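Long-range contact in pyruvate carboxylase protein (PDB 2QF7), which is a biotin-dependent carboxylase, a multidomain enzyme that joins an ATP-grasp biotin carboxylase region and a TIM-barrel region in one chain: residues A[232-244]-A[340-354]. Sequence-based numbering, arbitrary orientation.
Sequences ILGDTHGNVVHLF and AIGTPQSGVPNQEDI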
ATOM      1  N   ILE A 232     -36.930 -49.638  23.923  1.00 22.45           N
ATOM      2  CA  ILE A 232     -37.777 -49.833  25.113  1.00 22.66           C
ATOM      3  C   ILE A 232     -37.698 -48.665  26.084  1.00 22.75           C
ATOM      4  O   ILE A 232     -36.768 -47.863  26.029  1.00 24.26           O
ATOM      5  CB  ILE A 232     -37.529 -51.205  25.836  1.00 23.84           C
ATOM      6  CG1 ILE A 232     -36.101 -51.305  26.378  1.00 24.57           C
ATOM      7  CG2 ILE A 232     -37.896 -52.400  24.899  1.00 22.44           C
ATOM      8  CD1 ILE A 232     -36.007 -51.272  27.888  1.00 29.68           C
ATOM      9  N   LEU A 233     -38.693 -48.553  26.951  1.00 23.34           N
ATOM     10  CA  LEU A 233     -38.682 -47.623  28.077  1.00 23.10           C
ATOM     11  C   LEU A 233     -39.200 -48.461  29.270  1.00 23.04           C
ATOM     12  O   LEU A 233     -40.194 -49.197  29.134  1.00 22.99           O
ATOM     13  CB  LEU A 233     -39.623 -46.445  27.816  1.00 22.69           C
ATOM     14  CG  LEU A 233     -39.335 -45.465  26.681  1.00 24.71           C
ATOM     15  CD1 LEU A 233     -40.514 -44.555  26.496  1.00 26.24           C
ATOM     16  CD2 LEU A 233     -38.072 -44.633  27.017  1.00 25.72           C
ATOM     17  N   GLY A 234     -38.539 -48.385  30.417  1.00 23.32           N
ATOM     18  CA  GLY A 234     -39.060 -49.074  31.626  1.00 23.56           C
ATOM     19  C   GLY A 234     -39.138 -48.051  32.733  1.00 23.85           C
ATOM     20  O   GLY A 234     -38.327 -47.137  32.765  1.00 25.03           O
ATOM     21  N   ASP A 235     -40.100 -48.173  33.631  1.00 24.00           N
ATOM     22  CA  ASP A 235     -40.177 -47.230  34.729  1.00 24.46           C
ATOM     23  C   ASP A 235     -39.863 -47.913  36.051  1.00 24.50           C
ATOM     24  O   ASP A 235     -39.720 -49.127  36.093  1.00 25.36           O
ATOM     25  CB  ASP A 235     -41.531 -46.468  34.749  1.00 24.06           C
ATOM     26  CG  ASP A 235     -42.722 -47.337  35.120  1.00 25.06           C
ATOM     27  OD1 ASP A 235     -42.585 -48.433  35.741  1.00 24.67           O
ATOM     28  OD2 ASP A 235     -43.843 -46.877  34.824  1.00 24.49           O
ATOM     29  N   THR A 236     -39.763 -47.122  37.111  1.00 24.82           N
ATOM     30  CA  THR A 236     -39.451 -47.612  38.459  1.00 24.59           C
ATOM     31  C   THR A 236     -40.606 -48.405  39.098  1.00 25.67           C
ATOM     32  O   THR A 236     -40.524 -48.845  40.275  1.00 26.39           O
ATOM     33  CB  THR A 236     -39.113 -46.434  39.368  1.00 24.74           C
ATOM     34  OG1 THR A 236     -40.249 -45.564  39.445  1.00 21.90           O
ATOM     35  CG2 THR A 236     -37.920 -45.651  38.806  1.00 24.64           C
ATOM     36  N   HIS A 237     -41.680 -48.613  38.343  1.00 26.09           N
ATOM     37  CA  HIS A 237     -42.834 -49.349  38.882  1.00 26.88           C
ATOM     38  C   HIS A 237     -43.098 -50.702  38.209  1.00 27.19           C
ATOM     39  O   HIS A 237     -44.141 -51.314  38.417  1.00 26.77           O
ATOM     40  CB  HIS A 237     -44.077 -48.460  38.826  1.00 26.96           C
ATOM     41  CG  HIS A 237     -43.913 -47.147  39.530  1.00 28.62           C
ATOM     42  ND1 HIS A 237     -43.838 -45.946  38.860  1.00 30.55           N
ATOM     43  CD2 HIS A 237     -43.814 -46.845  40.845  1.00 29.23           C
ATOM     44  CE1 HIS A 237     -43.701 -44.962  39.733  1.00 28.68           C
ATOM     45  NE2 HIS A 237     -43.681 -45.483  40.943  1.00 31.38           N
ATOM     46  N   GLY A 238     -42.149 -51.175  37.403  1.00 27.37           N
ATOM     47  CA  GLY A 238     -42.275 -52.490  36.762  1.00 26.84           C
ATOM     48  C   GLY A 238     -42.997 -52.459  35.416  1.00 27.03           C
ATOM     49  O   GLY A 238     -43.363 -53.518  34.876  1.00 27.30           O
ATOM     50  N   ASN A 239     -43.262 -51.263  34.900  1.00 25.38           N
ATOM     51  CA  ASN A 239     -43.921 -51.133  33.597  1.00 24.91           C
ATOM     52  C   ASN A 239     -42.844 -51.030  32.560  1.00 24.00           C
ATOM     53  O   ASN A 239     -41.901 -50.257  32.740  1.00 22.81           O
ATOM     54  CB  ASN A 239     -44.794 -49.871  33.512  1.00 24.80           C
ATOM     55  CG  ASN A 239     -45.875 -49.833  34.572  1.00 27.03           C
ATOM     56  OD1 ASN A 239     -46.586 -50.803  34.749  1.00 28.16           O
ATOM     57  ND2 ASN A 239     -46.010 -48.698  35.271  1.00 26.33           N
ATOM     58  N   VAL A 240     -42.982 -51.804  31.481  1.00 23.82           N
ATOM     59  CA  VAL A 240     -42.113 -51.666  30.310  1.00 23.45           C
ATOM     60  C   VAL A 240     -42.976 -51.514  29.049  1.00 23.00           C
ATOM     61  O   VAL A 240     -44.018 -52.167  28.923  1.00 22.75           O
ATOM     62  CB  VAL A 240     -41.124 -52.862  30.197  1.00 23.64           C
ATOM     63  CG1 VAL A 240     -40.176 -52.909  31.438  1.00 23.53           C
ATOM     64  CG2 VAL A 240     -41.872 -54.213  30.117  1.00 25.12           C
ATOM     65  N   VAL A 241     -42.566 -50.636  28.140  1.00 22.64           N
ATOM     66  CA  VAL A 241     -43.210 -50.500  26.835  1.00 23.30           C
ATOM     67  C   VAL A 241     -42.147 -50.540  25.748  1.00 23.82           C
ATOM     68  O   VAL A 241     -40.975 -50.269  26.026  1.00 25.56           O
ATOM     69  CB  VAL A 241     -44.067 -49.172  26.691  1.00 23.41           C
ATOM     70  CG1 VAL A 241     -45.220 -49.172  27.671  1.00 23.48           C
ATOM     71  CG2 VAL A 241     -43.210 -47.889  26.818  1.00 21.85           C
ATOM     72  N   HIS A 242     -42.554 -50.874  24.522  1.00 23.24           N
ATOM     73  CA  HIS A 242     -41.674 -50.812  23.363  1.00 23.33           C
ATOM     74  C   HIS A 242     -42.177 -49.681  22.447  1.00 23.36           C
ATOM     75  O   HIS A 242     -43.380 -49.375  22.415  1.00 23.75           O
ATOM     76  CB  HIS A 242     -41.640 -52.151  22.603  1.00 23.72           C
ATOM     77  CG  HIS A 242     -42.872 -52.421  21.786  1.00 23.94           C
ATOM     78  ND1 HIS A 242     -43.043 -51.928  20.506  1.00 25.50           N
ATOM     79  CD2 HIS A 242     -44.012 -53.098  22.080  1.00 23.24           C
ATOM     80  CE1 HIS A 242     -44.209 -52.329  20.029  1.00 24.04           C
ATOM     81  NE2 HIS A 242     -44.822 -53.029  20.968  1.00 24.27           N
ATOM     82  N   LEU A 243     -41.263 -49.067  21.721  1.00 23.01           N
ATOM     83  CA  LEU A 243     -41.601 -47.992  20.809  1.00 23.49           C
ATOM     84  C   LEU A 243     -41.260 -48.497  19.403  1.00 23.55           C
ATOM     85  O   LEU A 243     -40.736 -47.754  18.563  1.00 23.51           O
ATOM     86  CB  LEU A 243     -40.845 -46.676  21.196  1.00 23.38           C
ATOM     87  CG  LEU A 243     -41.571 -45.729  22.200  1.00 23.39           C
ATOM     88  CD1 LEU A 243     -41.874 -46.354  23.537  1.00 24.32           C
ATOM     89  CD2 LEU A 243     -40.767 -44.427  22.435  1.00 24.89           C
ATOM     90  N   PHE A 244     -41.577 -49.771  19.166  1.00 23.23           N
ATOM     91  CA  PHE A 244     -41.270 -50.479  17.907  1.00 23.78           C
ATOM     92  C   PHE A 244     -39.774 -50.466  17.615  1.00 24.35           C
ATOM     93  O   PHE A 244     -38.979 -50.305  18.535  1.00 26.83           O
ATOM     94  CB  PHE A 244     -42.061 -49.880  16.751  1.00 24.14           C
ATOM     95  CG  PHE A 244     -43.534 -49.905  16.985  1.00 24.63           C
ATOM     96  CD1 PHE A 244     -44.268 -51.032  16.660  1.00 22.76           C
ATOM     97  CD2 PHE A 244     -44.170 -48.812  17.553  1.00 23.76           C
ATOM     98  CE1 PHE A 244     -45.620 -51.076  16.892  1.00 29.04           C
ATOM     99  CE2 PHE A 244     -45.551 -48.863  17.790  1.00 28.20           C
ATOM    100  CZ  PHE A 244     -46.260 -49.983  17.461  1.00 27.55           C
ATOM    101  N   ALA A 340     -45.190 -42.921  36.454  1.00 25.55           N
ATOM    102  CA  ALA A 340     -45.612 -44.195  35.900  1.00 25.47           C
ATOM    103  C   ALA A 340     -45.957 -44.072  34.392  1.00 25.46           C
ATOM    104  O   ALA A 340     -46.739 -43.183  33.988  1.00 24.47           O
ATOM    105  CB  ALA A 340     -46.819 -44.729  36.669  1.00 25.84           C
ATOM    106  N   ILE A 341     -45.375 -44.966  33.591  1.00 25.16           N
ATOM    107  CA  ILE A 341     -45.689 -45.071  32.153  1.00 26.34           C
ATOM    108  C   ILE A 341     -47.186 -45.356  32.080  1.00 27.10           C
ATOM    109  O   ILE A 341     -47.701 -46.150  32.863  1.00 25.47           O
ATOM    110  CB  ILE A 341     -44.891 -46.238  31.484  1.00 26.41           C
ATOM    111  CG1 ILE A 341     -43.430 -45.847  31.284  1.00 26.39           C
ATOM    112  CG2 ILE A 341     -45.521 -46.668  30.125  1.00 26.95           C
ATOM    113  CD1 ILE A 341     -42.546 -47.053  31.011  1.00 28.61           C
ATOM    114  N   GLY A 342     -47.876 -44.645  31.197  1.00 27.81           N
ATOM    115  CA  GLY A 342     -49.316 -44.779  31.044  1.00 28.79           C
ATOM    116  C   GLY A 342     -50.042 -43.539  31.534  1.00 29.69           C
ATOM    117  O   GLY A 342     -51.177 -43.293  31.141  1.00 30.24           O
ATOM    118  N   THR A 343     -49.399 -42.762  32.406  1.00 29.58           N
ATOM    119  CA  THR A 343     -49.992 -41.527  32.939  1.00 30.27           C
ATOM    120  C   THR A 343     -49.493 -40.309  32.139  1.00 31.33           C
ATOM    121  O   THR A 343     -48.370 -40.325  31.634  1.00 31.68           O
ATOM    122  CB  THR A 343     -49.683 -41.314  34.446  1.00 29.66           C
ATOM    123  OG1 THR A 343     -48.270 -41.191  34.630  1.00 28.16           O
ATOM    124  CG2 THR A 343     -50.202 -42.449  35.301  1.00 29.25           C
ATOM    125  N   PRO A 344     -50.342 -39.271  31.983  1.00 32.52           N
ATOM    126  CA  PRO A 344     -49.928 -38.071  31.228  1.00 32.76           C
ATOM    127  C   PRO A 344     -48.618 -37.467  31.742  1.00 32.59           C
ATOM    128  O   PRO A 344     -47.842 -36.918  30.942  1.00 32.11           O
ATOM    129  CB  PRO A 344     -51.106 -37.083  31.405  1.00 33.08           C
ATOM    130  CG  PRO A 344     -52.072 -37.736  32.387  1.00 33.84           C
ATOM    131  CD  PRO A 344     -51.758 -39.209  32.410  1.00 33.27           C
ATOM    132  N   GLN A 345     -48.368 -37.605  33.045  1.00 32.18           N
ATOM    133  CA  GLN A 345     -47.148 -37.095  33.695  1.00 31.98           C
ATOM    134  C   GLN A 345     -45.891 -37.793  33.238  1.00 29.96           C
ATOM    135  O   GLN A 345     -44.831 -37.241  33.388  1.00 29.95           O
ATOM    136  CB  GLN A 345     -47.175 -37.239  35.237  1.00 32.49           C
ATOM    137  CG  GLN A 345     -48.354 -36.609  35.923  1.00 37.31           C
ATOM    138  CD  GLN A 345     -49.564 -37.495  35.838  1.00 40.91           C
ATOM    139  OE1 GLN A 345     -49.704 -38.456  36.599  1.00 45.35           O
ATOM    140  NE2 GLN A 345     -50.448 -37.187  34.910  1.00 42.56           N
ATOM    141  N   SER A 346     -46.004 -39.032  32.773  1.00 28.60           N
ATOM    142  CA  SER A 346     -44.828 -39.783  32.347  1.00 27.32           C
ATOM    143  C   SER A 346     -44.352 -39.372  30.946  1.00 26.89           C
ATOM    144  O   SER A 346     -43.203 -39.639  30.574  1.00 26.11           O
ATOM    145  CB  SER A 346     -45.116 -41.279  32.369  1.00 27.24           C
ATOM    146  OG  SER A 346     -46.050 -41.642  31.374  1.00 27.14           O
ATOM    147  N   GLY A 347     -45.236 -38.736  30.170  1.00 26.45           N
ATOM    148  CA  GLY A 347     -44.938 -38.395  28.785  1.00 25.34           C
ATOM    149  C   GLY A 347     -45.010 -39.636  27.906  1.00 26.03           C
ATOM    150  O   GLY A 347     -44.647 -39.594  26.710  1.00 24.13           O
ATOM    151  N   VAL A 348     -45.439 -40.761  28.510  1.00 24.97           N
ATOM    152  CA  VAL A 348     -45.498 -42.039  27.807  1.00 24.56           C
ATOM    153  C   VAL A 348     -46.909 -42.667  27.878  1.00 24.74           C
ATOM    154  O   VAL A 348     -47.457 -42.852  28.974  1.00 26.54           O
ATOM    155  CB  VAL A 348     -44.484 -43.070  28.376  1.00 24.78           C
ATOM    156  CG1 VAL A 348     -44.423 -44.330  27.476  1.00 23.73           C
ATOM    157  CG2 VAL A 348     -43.109 -42.460  28.550  1.00 23.75           C
ATOM    158  N   PRO A 349     -47.493 -42.990  26.704  1.00 25.34           N
ATOM    159  CA  PRO A 349     -48.769 -43.718  26.568  1.00 25.30           C
ATOM    160  C   PRO A 349     -48.677 -45.180  27.036  1.00 25.20           C
ATOM    161  O   PRO A 349     -47.580 -45.756  27.038  1.00 24.26           O
ATOM    162  CB  PRO A 349     -49.021 -43.676  25.044  1.00 24.96           C
ATOM    163  CG  PRO A 349     -48.158 -42.524  24.524  1.00 26.69           C
ATOM    164  CD  PRO A 349     -46.941 -42.596  25.380  1.00 23.87           C
ATOM    165  N   ASN A 350     -49.811 -45.774  27.437  1.00 25.66           N
ATOM    166  CA  ASN A 350     -49.872 -47.224  27.582  1.00 25.52           C
ATOM    167  C   ASN A 350     -49.568 -47.870  26.232  1.00 25.48           C
ATOM    168  O   ASN A 350     -49.756 -47.227  25.188  1.00 25.91           O
ATOM    169  CB  ASN A 350     -51.239 -47.678  28.078  1.00 25.40           C
ATOM    170  CG  ASN A 350     -51.444 -47.390  29.562  1.00 27.04           C
ATOM    171  OD1 ASN A 350     -50.582 -47.699  30.400  1.00 26.36           O
ATOM    172  ND2 ASN A 350     -52.600 -46.826  29.895  1.00 29.17           N
ATOM    173  N   GLN A 351     -49.111 -49.127  26.254  1.00 25.56           N
ATOM    174  CA  GLN A 351     -48.702 -49.839  25.045  1.00 25.81           C
ATOM    175  C   GLN A 351     -49.773 -49.771  23.958  1.00 26.34           C
ATOM    176  O   GLN A 351     -49.463 -49.520  22.824  1.00 26.71           O
ATOM    177  CB  GLN A 351     -48.384 -51.316  25.333  1.00 25.53           C
ATOM    178  CG  GLN A 351     -47.650 -51.990  24.182  1.00 23.47           C
ATOM    179  CD  GLN A 351     -46.279 -51.367  23.965  1.00 24.11           C
ATOM    180  OE1 GLN A 351     -45.391 -51.524  24.815  1.00 21.33           O
ATOM    181  NE2 GLN A 351     -46.100 -50.639  22.840  1.00 19.54           N
ATOM    182  N   GLU A 352     -51.028 -50.028  24.329  1.00 26.98           N
ATOM    183  CA  GLU A 352     -52.128 -50.008  23.370  1.00 27.06           C
ATOM    184  C   GLU A 352     -52.316 -48.685  22.610  1.00 26.68           C
ATOM    185  O   GLU A 352     -53.013 -48.659  21.603  1.00 26.56           O
ATOM    186  CB  GLU A 352     -53.434 -50.358  24.071  1.00 27.95           C
ATOM    187  CG  GLU A 352     -53.704 -49.481  25.286  1.00 29.63           C
ATOM    188  CD  GLU A 352     -53.535 -50.228  26.586  0.50 27.79           C
ATOM    189  OE1 GLU A 352     -52.400 -50.666  26.909  0.50 23.37           O
ATOM    190  OE2 GLU A 352     -54.567 -50.381  27.272  0.50 29.06           O
ATOM    191  N   ASP A 353     -51.751 -47.597  23.130  1.00 25.76           N
ATOM    192  CA  ASP A 353     -51.893 -46.263  22.539  1.00 26.43           C
ATOM    193  C   ASP A 353     -50.595 -45.805  21.830  1.00 25.12           C
ATOM    194  O   ASP A 353     -50.461 -44.657  21.356  1.00 25.32           O
ATOM    195  CB  ASP A 353     -52.266 -45.272  23.640  1.00 25.89           C
ATOM    196  CG  ASP A 353     -53.608 -45.577  24.266  1.00 29.54           C
ATOM    197  OD1 ASP A 353     -54.531 -46.019  23.535  1.00 31.24           O
ATOM    198  OD2 ASP A 353     -53.747 -45.376  25.491  1.00 30.65           O
ATOM    199  N   ILE A 354     -49.608 -46.694  21.808  1.00 24.77           N
ATOM    200  CA  ILE A 354     -48.358 -46.423  21.077  1.00 23.84           C
ATOM    201  C   ILE A 354     -48.483 -46.973  19.657  1.00 23.76           C
ATOM    202  O   ILE A 354     -48.767 -48.160  19.440  1.00 23.53           O
ATOM    203  CB  ILE A 354     -47.115 -47.028  21.806  1.00 23.39           C
ATOM    204  CG1 ILE A 354     -46.995 -46.469  23.237  1.00 23.17           C
ATOM    205  CG2 ILE A 354     -45.799 -46.752  20.995  1.00 23.84           C
ATOM    206  CD1 ILE A 354     -45.862 -47.053  24.056  1.00 23.97           C
TER
HETATM  207  O   HOH W   1     -45.835 -52.955  27.094  1.00 25.42           O
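The antiparallel hairpin of 232-244, turned by a type I turn from Asp-235 to Gly-238, lies against the loop 340-354, with Asp-235 beside Ala-340 and Val-241 beside Gln-351 (CA to CA 5.8 Å). At the hairpin's tip the short carboxylate of Asp-235 ties turn and loop together. OD1 accepts His-237 N, making an Asx turn, and also Asn-239 N, the two coming from opposite faces of its plane, while OD2 takes Asn-239 ND2 on its syn lone pair and, on the anti one, Ile-341 N (2.7 Å). Four donors thus fix its rotation. The long CG1-CD1 branch of Ile-341 lies against the carbonyl oxygens of Leu-233 and Asn-239. Beta-branched Val-241 offers two methyls: CG1 meets Ile-341 CG2 tip to tip at 3.5 Å, and CG2 likewise faces Val-348 CG1. Ile-354 CD1 packs against Val-241 CB (3.8 Å).

Gln-351 can both accept and donate, which matches the N-H and C=O of a single strand residue: OE1 receives His-242 N in the carbonyl plane (2.9 Å), and NE2 gives a nearly straight bond to His-242 O (3.0 Å, 176°). Bent at chi2 (64°), its chain lays the amide over one face of the His-242 imidazole, the planes only 9° apart. A water donates to both OE1 and Val-240 O. The imidazole is itself held by Phe-244 N, bonded to ND1.

The hairpin, strands 225-234 and 240-252, is part of a large antiparallel sheet in the biotin carboxylase region, with Gly-234 bonded through its backbone to Gly-289 of strand 289-298. Helix 328-336 packs on Leu-233 and Val-348, and helix 268-284 touches Val-240 and His-242.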